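Side-chain contacts in putative cell invasion protein with MAC/Perforin domain (Bacteroides thetaiotaomicron VPI-5482, PDB 3KK7), which is of unproven function but belongs to the membrane-attack complex/perforin family and may take part in cell invasion: residues E87-Y92 against A185-E190; L106-F111 against F137-T142; R113-K116 against F120-T123; Y376-K381 against G405-F410; K445-K450 against L516-G521. All blocks are in the same frame, centred on the assembly; numbering follows the deposited sequence.

How the interactions relate
Interaction 3 is buried, the other four are partly buried, and their chemistry follows their place. Interactions 2 and 3 sit together, with centres about 11 Å apart, between the end of strand 93-108 and helix 133-146: a ring face and an arginine-phenol bond in one, a buried carboxylate taking backbone N-H groups in the other. Interaction 1, on the opposite side of the chain's centre from interaction 2, is a group of two tyrosines and an arginine round ethanediol. Interactions 4 and 5 touch each other through the backbones of Ile377 and Lys450; the first is a salt bridge over a sheet, the second an aromatic cluster linking the D2 and D3 family regions.

Interaction 1: E87-Y92 against A185-E190; sequences ERYPSY and ADYLDE. With EDO (1,2-ethanediol), chain E.
Arg88 reaches Tyr187 with the base of its side chain and the bound ethanediol with its far end. Its CB lies 3.7 Å from the Tyr187 OH and CG comes closer, 3.4 Å from the same oxygen; CG also rests over the centre of the neighbouring Tyr89 ring. The chain bends at chi2 (69°), which turns one guanidinium face over ethanediol O1, 3.8 Å from CZ. At the tip, NH1 is 3.9 Å from O1 and NH2 3.9 Å from ethanediol O2, both loose approaches. The guanidinium plane is nearly perpendicular to the Tyr187 ring. The Tyr89 and Tyr187 side chains cross at about a right angle, and Tyr89 CE2 meets Tyr187 CE2 at 4.1 Å. Their hydroxyls converge on ethanediol O1: Tyr89 OH is hydrogen-bonded to it at 2.8 Å, while Tyr187 OH approaches it in the plane of its own ring, at a distance modelled as very short. Tyrosine suits both places, since its ring packs on carbon while its hydroxyl can bond in a partly exposed corner. The ethanediol probably came from the crystallisation liquor; two phenols sharing its O1 beneath a guanidinium face imply a corner that accepts a small polar molecule.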
# COMPACT_ATOMS: atom_id res chain seq x y z
N GLU A 87 0.57 7.85 -24.47
CA GLU A 87 0.73 7.59 -25.88
C GLU A 87 -0.49 6.94 -26.55
O GLU A 87 -0.71 7.12 -27.75
CB GLU A 87 1.99 6.75 -26.11
CG GLU A 87 3.25 7.66 -26.19
CD GLU A 87 4.56 6.91 -26.01
OE1 GLU A 87 4.54 5.65 -25.95
OE2 GLU A 87 5.60 7.60 -25.94
N ARG A 88 -1.29 6.23 -25.77
CA ARG A 88 -2.53 5.61 -26.26
C ARG A 88 -3.78 6.44 -25.88
O ARG A 88 -4.66 6.66 -26.72
CB ARG A 88 -2.61 4.21 -25.67
CG ARG A 88 -3.80 3.40 -26.06
CD ARG A 88 -3.78 2.99 -27.48
NE ARG A 88 -4.97 2.18 -27.67
CZ ARG A 88 -5.00 0.86 -27.76
NH1 ARG A 88 -3.88 0.16 -27.79
NH2 ARG A 88 -6.16 0.24 -27.87
N TYR A 89 -3.85 6.88 -24.62
CA TYR A 89 -5.00 7.63 -24.09
C TYR A 89 -4.56 8.94 -23.42
O TYR A 89 -4.46 9.01 -22.20
CB TYR A 89 -5.73 6.77 -23.06
CG TYR A 89 -6.11 5.38 -23.49
CD1 TYR A 89 -6.96 5.17 -24.55
CD2 TYR A 89 -5.64 4.29 -22.81
CE1 TYR A 89 -7.30 3.91 -24.95
CE2 TYR A 89 -5.99 3.01 -23.17
CZ TYR A 89 -6.81 2.82 -24.24
OH TYR A 89 -7.14 1.53 -24.57
N PRO A 90 -4.31 9.98 -24.20
CA PRO A 90 -3.80 11.24 -23.59
C PRO A 90 -4.71 11.90 -22.55
O PRO A 90 -4.23 12.71 -21.73
CB PRO A 90 -3.62 12.20 -24.79
CG PRO A 90 -4.09 11.48 -26.00
CD PRO A 90 -4.34 10.03 -25.67
N SER A 91 -6.00 11.59 -22.60
CA SER A 91 -6.97 12.23 -21.71
C SER A 91 -6.94 11.62 -20.30
O SER A 91 -7.63 12.12 -19.46
CB SER A 91 -8.39 12.14 -22.30
OG SER A 91 -8.88 10.81 -22.22
N TYR A 92 -6.14 10.58 -20.04
CA TYR A 92 -6.01 10.02 -18.69
C TYR A 92 -5.33 10.98 -17.73
O TYR A 92 -5.42 10.80 -16.52
CB TYR A 92 -5.25 8.67 -18.69
CG TYR A 92 -6.14 7.44 -18.90
CD1 TYR A 92 -6.14 6.37 -18.00
CD2 TYR A 92 -6.97 7.35 -20.01
CE1 TYR A 92 -6.96 5.26 -18.19
CE2 TYR A 92 -7.79 6.26 -20.21
CZ TYR A 92 -7.78 5.21 -19.32
OH TYR A 92 -8.60 4.15 -19.57
N ALA A 185 -4.17 -4.04 -16.12
CA ALA A 185 -4.02 -5.02 -17.20
C ALA A 185 -2.81 -4.82 -18.12
O ALA A 185 -2.14 -5.81 -18.50
CB ALA A 185 -5.32 -5.02 -18.07
N ASP A 186 -2.53 -3.57 -18.49
CA ASP A 186 -1.61 -3.27 -19.59
C ASP A 186 -0.60 -2.12 -19.41
O ASP A 186 0.32 -2.03 -20.17
CB ASP A 186 -2.44 -3.00 -20.85
CG ASP A 186 -2.89 -4.28 -21.56
OD1 ASP A 186 -2.00 -4.98 -22.09
OD2 ASP A 186 -4.10 -4.59 -21.61
N TYR A 187 -0.74 -1.25 -18.41
CA TYR A 187 0.09 -0.05 -18.33
C TYR A 187 0.96 0.10 -17.06
O TYR A 187 1.43 1.20 -16.73
CB TYR A 187 -0.80 1.18 -18.56
CG TYR A 187 -1.39 1.15 -19.95
CD1 TYR A 187 -0.65 1.62 -21.04
CD2 TYR A 187 -2.64 0.58 -20.19
CE1 TYR A 187 -1.14 1.55 -22.32
CE2 TYR A 187 -3.14 0.52 -21.49
CZ TYR A 187 -2.37 1.02 -22.55
OH TYR A 187 -2.86 1.00 -23.84
N LEU A 188 1.21 -1.02 -16.38
CA LEU A 188 2.08 -1.00 -15.22
C LEU A 188 3.56 -0.94 -15.61
O LEU A 188 3.98 -1.47 -16.63
CB LEU A 188 1.81 -2.20 -14.31
CG LEU A 188 0.41 -2.27 -13.69
CD1 LEU A 188 0.25 -3.64 -12.96
CD2 LEU A 188 0.16 -1.06 -12.74
N ASP A 189 4.34 -0.24 -14.78
CA ASP A 189 5.76 -0.14 -14.98
C ASP A 189 6.33 -1.55 -14.83
O ASP A 189 5.91 -2.30 -13.94
CB ASP A 189 6.34 0.82 -13.94
CG ASP A 189 7.84 0.77 -13.87
OD1 ASP A 189 8.49 1.56 -14.56
OD2 ASP A 189 8.36 -0.09 -13.13
N GLU A 190 7.26 -1.93 -15.70
CA GLU A 190 7.78 -3.29 -15.64
C GLU A 190 8.54 -3.61 -14.32
O GLU A 190 8.54 -4.74 -13.86
CB GLU A 190 8.63 -3.62 -16.87
CG GLU A 190 9.83 -2.73 -16.99
CD GLU A 190 10.66 -2.99 -18.23
OE1 GLU A 190 10.98 -4.18 -18.52
OE2 GLU A 190 11.01 -1.99 -18.89
C1 EDO E . -5.13 -1.62 -24.15
O1 EDO E . -5.01 -0.20 -24.08
C2 EDO E . -6.55 -2.04 -23.78
O2 EDO E . -7.44 -1.86 -24.90

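Interaction 2: L106-F111 against F137-T142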
# COMPACT_ATOMS: atom_id res chain seq x y z
N LEU A 106 -1.15 23.47 12.31
CA LEU A 106 -1.72 22.38 13.10
C LEU A 106 -0.97 22.26 14.42
O LEU A 106 0.25 22.18 14.44
CB LEU A 106 -1.60 21.07 12.33
CG LEU A 106 -2.29 19.86 12.95
CD1 LEU A 106 -3.81 20.13 13.08
CD2 LEU A 106 -1.97 18.64 12.08
N SER A 107 -1.71 22.23 15.52
CA SER A 107 -1.14 21.96 16.82
C SER A 107 -1.70 20.65 17.33
O SER A 107 -2.89 20.38 17.19
CB SER A 107 -1.55 23.04 17.79
OG SER A 107 -1.15 24.31 17.32
N TYR A 108 -0.83 19.85 17.95
CA TYR A 108 -1.20 18.53 18.42
C TYR A 108 -0.37 18.10 19.63
O TYR A 108 0.86 18.11 19.59
CB TYR A 108 -1.14 17.50 17.27
CG TYR A 108 0.19 17.34 16.52
CD1 TYR A 108 0.63 18.30 15.61
CD2 TYR A 108 0.96 16.18 16.69
CE1 TYR A 108 1.86 18.13 14.90
CE2 TYR A 108 2.17 16.00 16.00
CZ TYR A 108 2.62 16.97 15.11
OH TYR A 108 3.80 16.76 14.43
N SER A 109 -1.08 17.73 20.69
CA SER A 109 -0.49 17.28 21.95
C SER A 109 -0.01 15.86 21.92
O SER A 109 0.63 15.41 22.88
CB SER A 109 -1.52 17.35 23.08
OG SER A 109 -1.82 18.69 23.39
N ASP A 110 -0.35 15.12 20.88
CA ASP A 110 0.11 13.74 20.79
C ASP A 110 -0.17 13.24 19.39
O ASP A 110 -0.79 13.95 18.58
CB ASP A 110 -0.52 12.84 21.89
CG ASP A 110 -1.99 12.55 21.66
OD1 ASP A 110 -2.42 12.34 20.51
OD2 ASP A 110 -2.74 12.51 22.65
N PHE A 111 0.27 12.01 19.12
CA PHE A 111 0.28 11.52 17.76
C PHE A 111 -1.07 11.01 17.28
O PHE A 111 -1.26 10.86 16.10
CB PHE A 111 1.47 10.58 17.55
CG PHE A 111 2.77 11.31 17.74
CD1 PHE A 111 3.24 12.16 16.75
CD2 PHE A 111 3.43 11.27 18.94
CE1 PHE A 111 4.43 12.91 16.95
CE2 PHE A 111 4.59 12.02 19.15
CZ PHE A 111 5.08 12.84 18.17
N PHE A 137 3.42 6.94 13.28
CA PHE A 137 4.74 6.47 13.64
C PHE A 137 5.83 7.29 12.94
O PHE A 137 6.79 7.70 13.56
CB PHE A 137 4.90 4.98 13.30
CG PHE A 137 6.31 4.44 13.53
CD1 PHE A 137 6.71 4.03 14.81
CD2 PHE A 137 7.23 4.38 12.50
CE1 PHE A 137 7.98 3.57 15.04
CE2 PHE A 137 8.52 3.91 12.72
CZ PHE A 137 8.90 3.50 14.00
N GLY A 138 5.66 7.52 11.65
CA GLY A 138 6.61 8.29 10.86
C GLY A 138 6.74 9.72 11.32
O GLY A 138 7.83 10.28 11.35
N ARG A 139 5.63 10.32 11.72
CA ARG A 139 5.73 11.69 12.17
C ARG A 139 6.55 11.71 13.46
O ARG A 139 7.50 12.49 13.55
CB ARG A 139 4.35 12.36 12.33
CG ARG A 139 4.34 13.73 13.03
CD ARG A 139 5.24 14.74 12.34
NE ARG A 139 4.82 15.02 10.95
CZ ARG A 139 3.95 15.96 10.60
NH1 ARG A 139 3.32 16.72 11.51
NH2 ARG A 139 3.68 16.13 9.32
N GLN A 140 6.23 10.83 14.41
CA GLN A 140 6.94 10.79 15.67
C GLN A 140 8.43 10.50 15.45
O GLN A 140 9.26 11.06 16.12
CB GLN A 140 6.39 9.72 16.63
CG GLN A 140 7.12 9.74 17.99
CD GLN A 140 6.49 8.87 19.05
OE1 GLN A 140 5.61 8.06 18.79
NE2 GLN A 140 6.96 9.02 20.27
N LYS A 141 8.73 9.60 14.53
CA LYS A 141 10.11 9.26 14.21
C LYS A 141 10.87 10.51 13.72
O LYS A 141 11.98 10.79 14.17
CB LYS A 141 10.12 8.11 13.19
CG LYS A 141 11.50 7.74 12.66
CD LYS A 141 11.47 6.43 11.83
CE LYS A 141 12.84 6.10 11.23
NZ LYS A 141 13.29 7.10 10.20
N THR A 142 10.23 11.29 12.85
CA THR A 142 10.79 12.52 12.36
C THR A 142 10.97 13.53 13.47
O THR A 142 12.03 14.15 13.58
CB THR A 142 9.90 13.15 11.24
OG1 THR A 142 9.72 12.20 10.19
CG2 THR A 142 10.54 14.42 10.67
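Phe111 lays one ring face against Gln140, whose CB stands 3.7 Å from the ring centroid and only 9° off the ring normal, a CH-pi contact. Gln140 holds CG opposite its backbone N and runs extended from there, laying its amide along the same face, the amide and ring planes just 13° apart; glutamine suits this partly exposed place because its methylenes and flat amide both cover an aromatic surface. At the edge of the ring, CE1 meets Arg139 CG at 4.0 Å. Arg139 then folds back at chi2 and chi3, so that its NH1 gives a nearly straight hydrogen bond to Tyr108 OH (3.0 Å, 167°), the oxygen lying in the guanidinium plane. Farther out, Glu161 makes a salt bridge with NH1 and the carbonyl of Ser67 accepts from NH2, which together fix the rotation of the guanidinium; Leu114 packs against both Tyr108 and Arg139. Helix 133-146 is thereby packed on the end of strand 93-108 and the loop that follows it, at the margin of the central antiparallel sheet of the MACPF fold.

Interaction 3: R113-K116 against F120-T123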
# COMPACT_ATOMS: atom_id res chain seq x y z
N ARG A 113 -3.76 12.95 18.14
CA ARG A 113 -4.25 14.29 17.84
C ARG A 113 -3.67 14.83 16.53
O ARG A 113 -4.22 15.76 15.98
CB ARG A 113 -3.94 15.26 18.97
CG ARG A 113 -4.49 14.86 20.36
CD ARG A 113 -5.92 15.20 20.56
NE ARG A 113 -6.21 16.58 20.20
CZ ARG A 113 -7.43 17.08 20.07
NH1 ARG A 113 -8.50 16.31 20.33
NH2 ARG A 113 -7.59 18.35 19.72
N LEU A 114 -2.55 14.27 16.05
CA LEU A 114 -1.95 14.65 14.76
C LEU A 114 -3.00 14.71 13.63
O LEU A 114 -2.96 15.59 12.76
CB LEU A 114 -0.84 13.66 14.36
CG LEU A 114 -0.15 13.85 13.01
CD1 LEU A 114 0.41 15.29 12.78
CD2 LEU A 114 0.98 12.80 12.87
N GLU A 115 -3.94 13.77 13.71
CA GLU A 115 -5.02 13.66 12.73
C GLU A 115 -6.36 14.28 13.17
O GLU A 115 -7.40 14.01 12.59
CB GLU A 115 -5.18 12.19 12.33
CG GLU A 115 -4.18 11.77 11.29
CD GLU A 115 -4.42 12.48 9.96
OE1 GLU A 115 -5.39 12.13 9.24
OE2 GLU A 115 -3.64 13.42 9.66
N LYS A 116 -6.34 15.15 14.16
CA LYS A 116 -7.57 15.82 14.61
C LYS A 116 -8.32 16.53 13.47
O LYS A 116 -9.53 16.64 13.54
CB LYS A 116 -7.28 16.82 15.74
CG LYS A 116 -6.57 18.13 15.31
CD LYS A 116 -6.25 18.98 16.52
CE LYS A 116 -5.80 20.36 16.14
NZ LYS A 116 -5.64 21.24 17.36
N PHE A 120 -4.04 14.02 6.78
CA PHE A 120 -3.59 12.88 5.96
C PHE A 120 -4.76 12.00 5.51
O PHE A 120 -4.84 11.64 4.34
CB PHE A 120 -2.56 12.02 6.69
CG PHE A 120 -2.14 10.81 5.92
CD1 PHE A 120 -1.59 10.94 4.67
CD2 PHE A 120 -2.35 9.54 6.42
CE1 PHE A 120 -1.23 9.82 3.94
CE2 PHE A 120 -2.00 8.43 5.68
CZ PHE A 120 -1.44 8.57 4.44
N THR A 121 -5.67 11.70 6.44
CA THR A 121 -6.81 10.84 6.19
C THR A 121 -7.57 11.19 4.93
O THR A 121 -7.92 10.32 4.12
CB THR A 121 -7.78 10.91 7.37
OG1 THR A 121 -7.11 10.40 8.53
CG2 THR A 121 -9.09 10.12 7.09
N LYS A 122 -7.82 12.48 4.75
CA LYS A 122 -8.64 12.91 3.62
C LYS A 122 -7.91 12.88 2.29
O LYS A 122 -8.57 13.00 1.26
CB LYS A 122 -9.23 14.29 3.87
CG LYS A 122 -8.26 15.43 3.79
CD LYS A 122 -8.96 16.70 4.32
CE LYS A 122 -8.09 17.93 4.21
NZ LYS A 122 -8.89 19.17 4.49
N THR A 123 -6.58 12.74 2.30
CA THR A 123 -5.80 12.54 1.07
C THR A 123 -5.95 11.13 0.48
O THR A 123 -5.69 10.93 -0.69
CB THR A 123 -4.28 12.79 1.25
OG1 THR A 123 -3.68 11.69 1.94
CG2 THR A 123 -4.03 14.08 1.95
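The flat carboxylate of Glu115 offers its two oxygens to two backbone N-H groups of the 120-123 segment, and its plane stands 70° from the Phe120 ring, which leads away to stack on Phe135. The motif is a glutamate accepting at the start of a 3-10 turn: from five positions earlier, the carboxylate receives the N-H groups of Phe120, just before the 3-10 segment 121-123, and of Thr121, its first residue. Phe120 N gives a nearly straight bond to OE2 (3.0 Å, 166°), meeting it on the syn side and close to the carboxylate plane. Thr121 N reaches OE1 at 2.8 Å, also on the syn side but more tilted from the plane. Glutamate suits the place because its chain, bent at chi2 (-66°), is long enough to span the loop and brings two acceptors to adjacent N-H groups. These two bonds satisfy a carboxylate on a buried residue and would be expected to favour its ionised form; Thr121 OG1 adds a donor to OE1, though its modelled length is doubtfully short. Glu115 also packs on Phe135 of helix 133-146. Beyond the carboxylate the turn closes on Phe120 O, which accepts from Thr123 N and, in the carbonyl plane, from Thr123 OG1 at 2.7 Å.

Interaction 4: Y376-K381 against G405-F410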
# COMPACT_ATOMS: atom_id res chain seq x y z
N TYR A 376 2.78 -25.49 -1.52
CA TYR A 376 2.40 -26.86 -1.21
C TYR A 376 0.89 -26.97 -1.18
O TYR A 376 0.21 -26.00 -0.89
CB TYR A 376 2.95 -27.29 0.16
CG TYR A 376 2.49 -26.44 1.32
CD1 TYR A 376 1.31 -26.73 2.01
CD2 TYR A 376 3.25 -25.35 1.75
CE1 TYR A 376 0.89 -25.95 3.10
CE2 TYR A 376 2.85 -24.57 2.83
CZ TYR A 376 1.66 -24.87 3.50
OH TYR A 376 1.28 -24.09 4.56
N ILE A 377 0.38 -28.16 -1.47
CA ILE A 377 -1.04 -28.44 -1.37
C ILE A 377 -1.25 -29.16 -0.05
O ILE A 377 -0.55 -30.12 0.23
CB ILE A 377 -1.49 -29.34 -2.49
CG1 ILE A 377 -1.29 -28.63 -3.84
CG2 ILE A 377 -2.94 -29.74 -2.27
CD1 ILE A 377 -1.70 -29.46 -5.05
N GLU A 378 -2.20 -28.69 0.75
CA GLU A 378 -2.59 -29.39 1.98
C GLU A 378 -4.03 -29.88 1.80
O GLU A 378 -4.92 -29.09 1.44
CB GLU A 378 -2.42 -28.50 3.22
CG GLU A 378 -3.22 -27.18 3.21
CD GLU A 378 -2.94 -26.29 4.41
OE1 GLU A 378 -2.62 -26.85 5.49
OE2 GLU A 378 -3.03 -25.03 4.28
N ILE A 379 -4.26 -31.18 1.98
CA ILE A 379 -5.60 -31.76 1.89
C ILE A 379 -6.15 -31.77 3.32
O ILE A 379 -5.68 -32.53 4.18
CB ILE A 379 -5.61 -33.21 1.32
CG1 ILE A 379 -4.93 -33.24 -0.07
CG2 ILE A 379 -7.04 -33.74 1.24
CD1 ILE A 379 -4.28 -34.56 -0.41
N ILE A 380 -7.11 -30.90 3.58
CA ILE A 380 -7.61 -30.73 4.92
C ILE A 380 -9.13 -30.65 4.89
O ILE A 380 -9.74 -30.99 3.90
CB ILE A 380 -6.97 -29.48 5.59
CG1 ILE A 380 -7.27 -28.21 4.78
CG2 ILE A 380 -5.47 -29.69 5.73
CD1 ILE A 380 -7.12 -26.92 5.57
N LYS A 381 -9.72 -30.21 5.99
CA LYS A 381 -11.15 -30.19 6.16
C LYS A 381 -11.69 -28.77 6.05
O LYS A 381 -11.11 -27.86 6.63
CB LYS A 381 -11.52 -30.81 7.50
CG LYS A 381 -11.29 -32.30 7.54
CD LYS A 381 -11.65 -32.92 8.90
CE LYS A 381 -11.55 -34.44 8.83
NZ LYS A 381 -11.20 -35.07 10.13
N GLY A 405 1.84 -17.15 0.49
CA GLY A 405 1.21 -17.73 1.68
C GLY A 405 -0.31 -17.57 1.70
O GLY A 405 -0.92 -17.59 2.75
N ASP A 406 -0.91 -17.42 0.53
CA ASP A 406 -2.36 -17.36 0.40
C ASP A 406 -2.84 -18.80 0.33
O ASP A 406 -2.11 -19.65 -0.14
CB ASP A 406 -2.74 -16.62 -0.89
CG ASP A 406 -1.99 -15.32 -1.06
OD1 ASP A 406 -2.05 -14.45 -0.13
OD2 ASP A 406 -1.32 -15.16 -2.11
N LYS A 407 -4.06 -19.05 0.79
CA LYS A 407 -4.64 -20.38 0.73
C LYS A 407 -5.76 -20.41 -0.30
O LYS A 407 -6.81 -19.80 -0.11
CB LYS A 407 -5.16 -20.82 2.12
CG LYS A 407 -4.17 -20.55 3.24
CD LYS A 407 -4.20 -21.56 4.38
CE LYS A 407 -3.05 -21.33 5.36
NZ LYS A 407 -2.25 -22.56 5.65
N LEU A 408 -5.52 -21.12 -1.40
CA LEU A 408 -6.50 -21.26 -2.47
C LEU A 408 -7.20 -22.61 -2.31
O LEU A 408 -6.72 -23.65 -2.79
CB LEU A 408 -5.84 -21.10 -3.85
CG LEU A 408 -4.88 -19.89 -4.00
CD1 LEU A 408 -4.28 -19.81 -5.42
CD2 LEU A 408 -5.61 -18.61 -3.66
N ILE A 409 -8.33 -22.58 -1.61
CA ILE A 409 -9.17 -23.74 -1.36
C ILE A 409 -9.85 -24.14 -2.66
O ILE A 409 -10.55 -23.33 -3.24
CB ILE A 409 -10.30 -23.41 -0.34
CG1 ILE A 409 -9.76 -22.77 0.94
CG2 ILE A 409 -11.06 -24.66 0.05
CD1 ILE A 409 -10.85 -22.16 1.81
N PHE A 410 -9.62 -25.37 -3.12
CA PHE A 410 -10.31 -25.94 -4.30
C PHE A 410 -11.60 -26.63 -3.82
O PHE A 410 -11.63 -27.83 -3.55
CB PHE A 410 -9.45 -26.98 -4.99
CG PHE A 410 -8.17 -26.45 -5.59
CD1 PHE A 410 -7.76 -25.15 -5.44
CD2 PHE A 410 -7.34 -27.31 -6.28
CE1 PHE A 410 -6.55 -24.72 -6.01
CE2 PHE A 410 -6.14 -26.88 -6.84
CZ PHE A 410 -5.75 -25.59 -6.70
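Two strands of the mixed sheet in the D2 region, 376-386 and 407-411, are joined here by Glu378 and Lys407, whose side chains meet over strand 392-401, which pairs with both. Lys407 NZ makes a salt bridge with Glu378 OE2 (2.9 Å), and the carboxylate uses its syn lone pair. Glu378 rises from its strand with CG between the backbone N and the carbonyl carbon (chi1 58°) and runs extended beyond it, while the lysine bends at chi2 and chi4 and crosses it at about a right angle. Lysine suits the span: the two strands are not neighbours, strand 392-401 lying between them, so a long side chain is needed. Tyr376 OH lies 4.0 Å from Lys407 NZ, a loose contact. Asn401, on the strand between, donates to Glu378 OE2 and accepts from Lys407 NZ, and Lys457 makes a salt bridge with Glu378 OE1. With two lysines close together around a buried glutamate, the negative charge probably offsets their mutual repulsion and is itself likely to be kept ionised by them.

Interaction 5: K445-K450 against L516-G521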
# COMPACT_ATOMS: atom_id res chain seq x y z
N LYS A 445 -0.72 -35.54 -10.70
CA LYS A 445 -0.54 -35.57 -12.16
C LYS A 445 -0.11 -34.20 -12.71
O LYS A 445 0.46 -34.14 -13.80
CB LYS A 445 -1.85 -35.97 -12.87
CG LYS A 445 -2.37 -37.40 -12.65
CD LYS A 445 -3.89 -37.46 -13.02
CE LYS A 445 -4.32 -38.74 -13.75
NZ LYS A 445 -4.40 -39.92 -12.87
N TYR A 446 -0.40 -33.13 -11.97
CA TYR A 446 -0.16 -31.77 -12.43
C TYR A 446 0.87 -31.00 -11.57
O TYR A 446 1.57 -30.13 -12.09
CB TYR A 446 -1.51 -31.02 -12.47
CG TYR A 446 -2.60 -31.81 -13.14
CD1 TYR A 446 -2.70 -31.85 -14.53
CD2 TYR A 446 -3.51 -32.56 -12.40
CE1 TYR A 446 -3.70 -32.62 -15.17
CE2 TYR A 446 -4.51 -33.33 -13.02
CZ TYR A 446 -4.59 -33.36 -14.41
OH TYR A 446 -5.58 -34.11 -15.02
N TYR A 447 0.94 -31.33 -10.27
CA TYR A 447 1.78 -30.60 -9.32
C TYR A 447 2.79 -31.56 -8.70
O TYR A 447 2.41 -32.64 -8.24
CB TYR A 447 0.95 -30.05 -8.16
CG TYR A 447 -0.08 -29.01 -8.49
CD1 TYR A 447 -1.38 -29.36 -8.85
CD2 TYR A 447 0.21 -27.66 -8.35
CE1 TYR A 447 -2.35 -28.37 -9.12
CE2 TYR A 447 -0.75 -26.68 -8.60
CZ TYR A 447 -2.01 -27.03 -8.99
OH TYR A 447 -2.92 -26.04 -9.22
N GLN A 448 4.06 -31.14 -8.67
CA GLN A 448 5.17 -31.93 -8.13
C GLN A 448 5.71 -31.36 -6.82
O GLN A 448 6.85 -31.66 -6.42
CB GLN A 448 6.30 -31.98 -9.15
CG GLN A 448 6.08 -32.92 -10.32
CD GLN A 448 7.38 -33.21 -11.04
OE1 GLN A 448 8.25 -32.34 -11.14
NE2 GLN A 448 7.53 -34.44 -11.52
N LEU A 449 4.91 -30.52 -6.17
CA LEU A 449 5.29 -29.90 -4.91
C LEU A 449 4.85 -30.80 -3.75
O LEU A 449 4.16 -31.80 -3.95
CB LEU A 449 4.69 -28.50 -4.80
CG LEU A 449 3.30 -28.16 -5.33
CD1 LEU A 449 2.18 -29.06 -4.77
CD2 LEU A 449 3.01 -26.67 -5.04
N LYS A 450 5.29 -30.45 -2.55
CA LYS A 450 4.89 -31.14 -1.34
C LYS A 450 3.36 -31.15 -1.26
O LYS A 450 2.73 -30.11 -1.32
CB LYS A 450 5.49 -30.43 -0.11
CG LYS A 450 5.30 -31.12 1.25
CD LYS A 450 5.35 -30.13 2.46
CE LYS A 450 6.77 -29.70 2.89
NZ LYS A 450 6.71 -28.66 3.97
N LEU A 516 5.68 -26.89 -14.21
CA LEU A 516 6.20 -26.47 -15.49
C LEU A 516 5.75 -27.42 -16.59
O LEU A 516 5.31 -26.98 -17.64
CB LEU A 516 7.72 -26.37 -15.42
CG LEU A 516 8.41 -25.79 -16.66
CD1 LEU A 516 7.68 -24.53 -17.21
CD2 LEU A 516 9.88 -25.50 -16.32
N ASP A 517 5.84 -28.72 -16.34
CA ASP A 517 5.38 -29.69 -17.34
C ASP A 517 3.94 -29.41 -17.68
O ASP A 517 3.62 -29.09 -18.83
CB ASP A 517 5.49 -31.13 -16.83
CG ASP A 517 6.91 -31.65 -16.86
OD1 ASP A 517 7.81 -30.92 -17.32
OD2 ASP A 517 7.11 -32.80 -16.41
N TRP A 518 3.08 -29.48 -16.67
CA TRP A 518 1.66 -29.25 -16.88
C TRP A 518 1.36 -27.99 -17.70
O TRP A 518 0.62 -28.03 -18.68
CB TRP A 518 0.97 -29.16 -15.54
CG TRP A 518 -0.44 -28.75 -15.65
CD1 TRP A 518 -1.33 -29.13 -16.61
CD2 TRP A 518 -1.15 -27.91 -14.76
NE1 TRP A 518 -2.55 -28.56 -16.38
CE2 TRP A 518 -2.47 -27.80 -15.23
CE3 TRP A 518 -0.80 -27.22 -13.58
CZ2 TRP A 518 -3.44 -27.04 -14.59
CZ3 TRP A 518 -1.77 -26.47 -12.93
CH2 TRP A 518 -3.07 -26.37 -13.43
N VAL A 519 1.96 -26.88 -17.32
CA VAL A 519 1.68 -25.63 -17.98
C VAL A 519 2.13 -25.61 -19.44
O VAL A 519 1.46 -25.02 -20.29
CB VAL A 519 2.31 -24.46 -17.18
CG1 VAL A 519 2.30 -23.17 -18.01
CG2 VAL A 519 1.56 -24.29 -15.83
N ASN A 520 3.25 -26.26 -19.74
CA ASN A 520 3.74 -26.34 -21.11
C ASN A 520 2.75 -27.07 -22.01
O ASN A 520 2.61 -26.73 -23.17
CB ASN A 520 5.10 -27.03 -21.19
CG ASN A 520 6.25 -26.19 -20.63
OD1 ASN A 520 6.21 -24.96 -20.62
ND2 ASN A 520 7.29 -26.87 -20.19
N GLY A 521 2.06 -28.07 -21.46
CA GLY A 521 1.04 -28.81 -22.19
C GLY A 521 -0.25 -28.03 -22.42
O GLY A 521 -0.99 -28.34 -23.36
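Trp518 has CG anti to its own N (chi1 173°), which throws the indole off helix 516-521 toward Tyr446, while Tyr446, with CG anti to the carbonyl carbon (chi1 -47°), swings its ring to meet it. The result is a T-shaped pair: the edge of Tyr446 points at the face of the indole, the centroids of the Tyr446 ring and the Trp518 five-membered ring lie 5.0 Å apart, and the planes stand at 63°. Tyr446 CD1 touches Trp518 CD1 at 3.7 Å. Tyr446 CB sits over the same face, 4.2 Å from the five-membered centroid, as a CH-pi contact. Tyr447 lies alongside, its OH 3.9 Å from Trp518 CZ3, and its ring is oblique to the indole. A tryptophan suits the place because one broad ring system can meet both tyrosines. Trp518 NE1 makes a weak hydrogen bond to the carbonyl of Glu476. Nearby, Gln448 and Gly514 add a backbone hydrogen bond, but between these two segments the side-chain contact is chiefly dispersion and edge-to-face attraction, joining the loop after helix 429-443 to the D3 region.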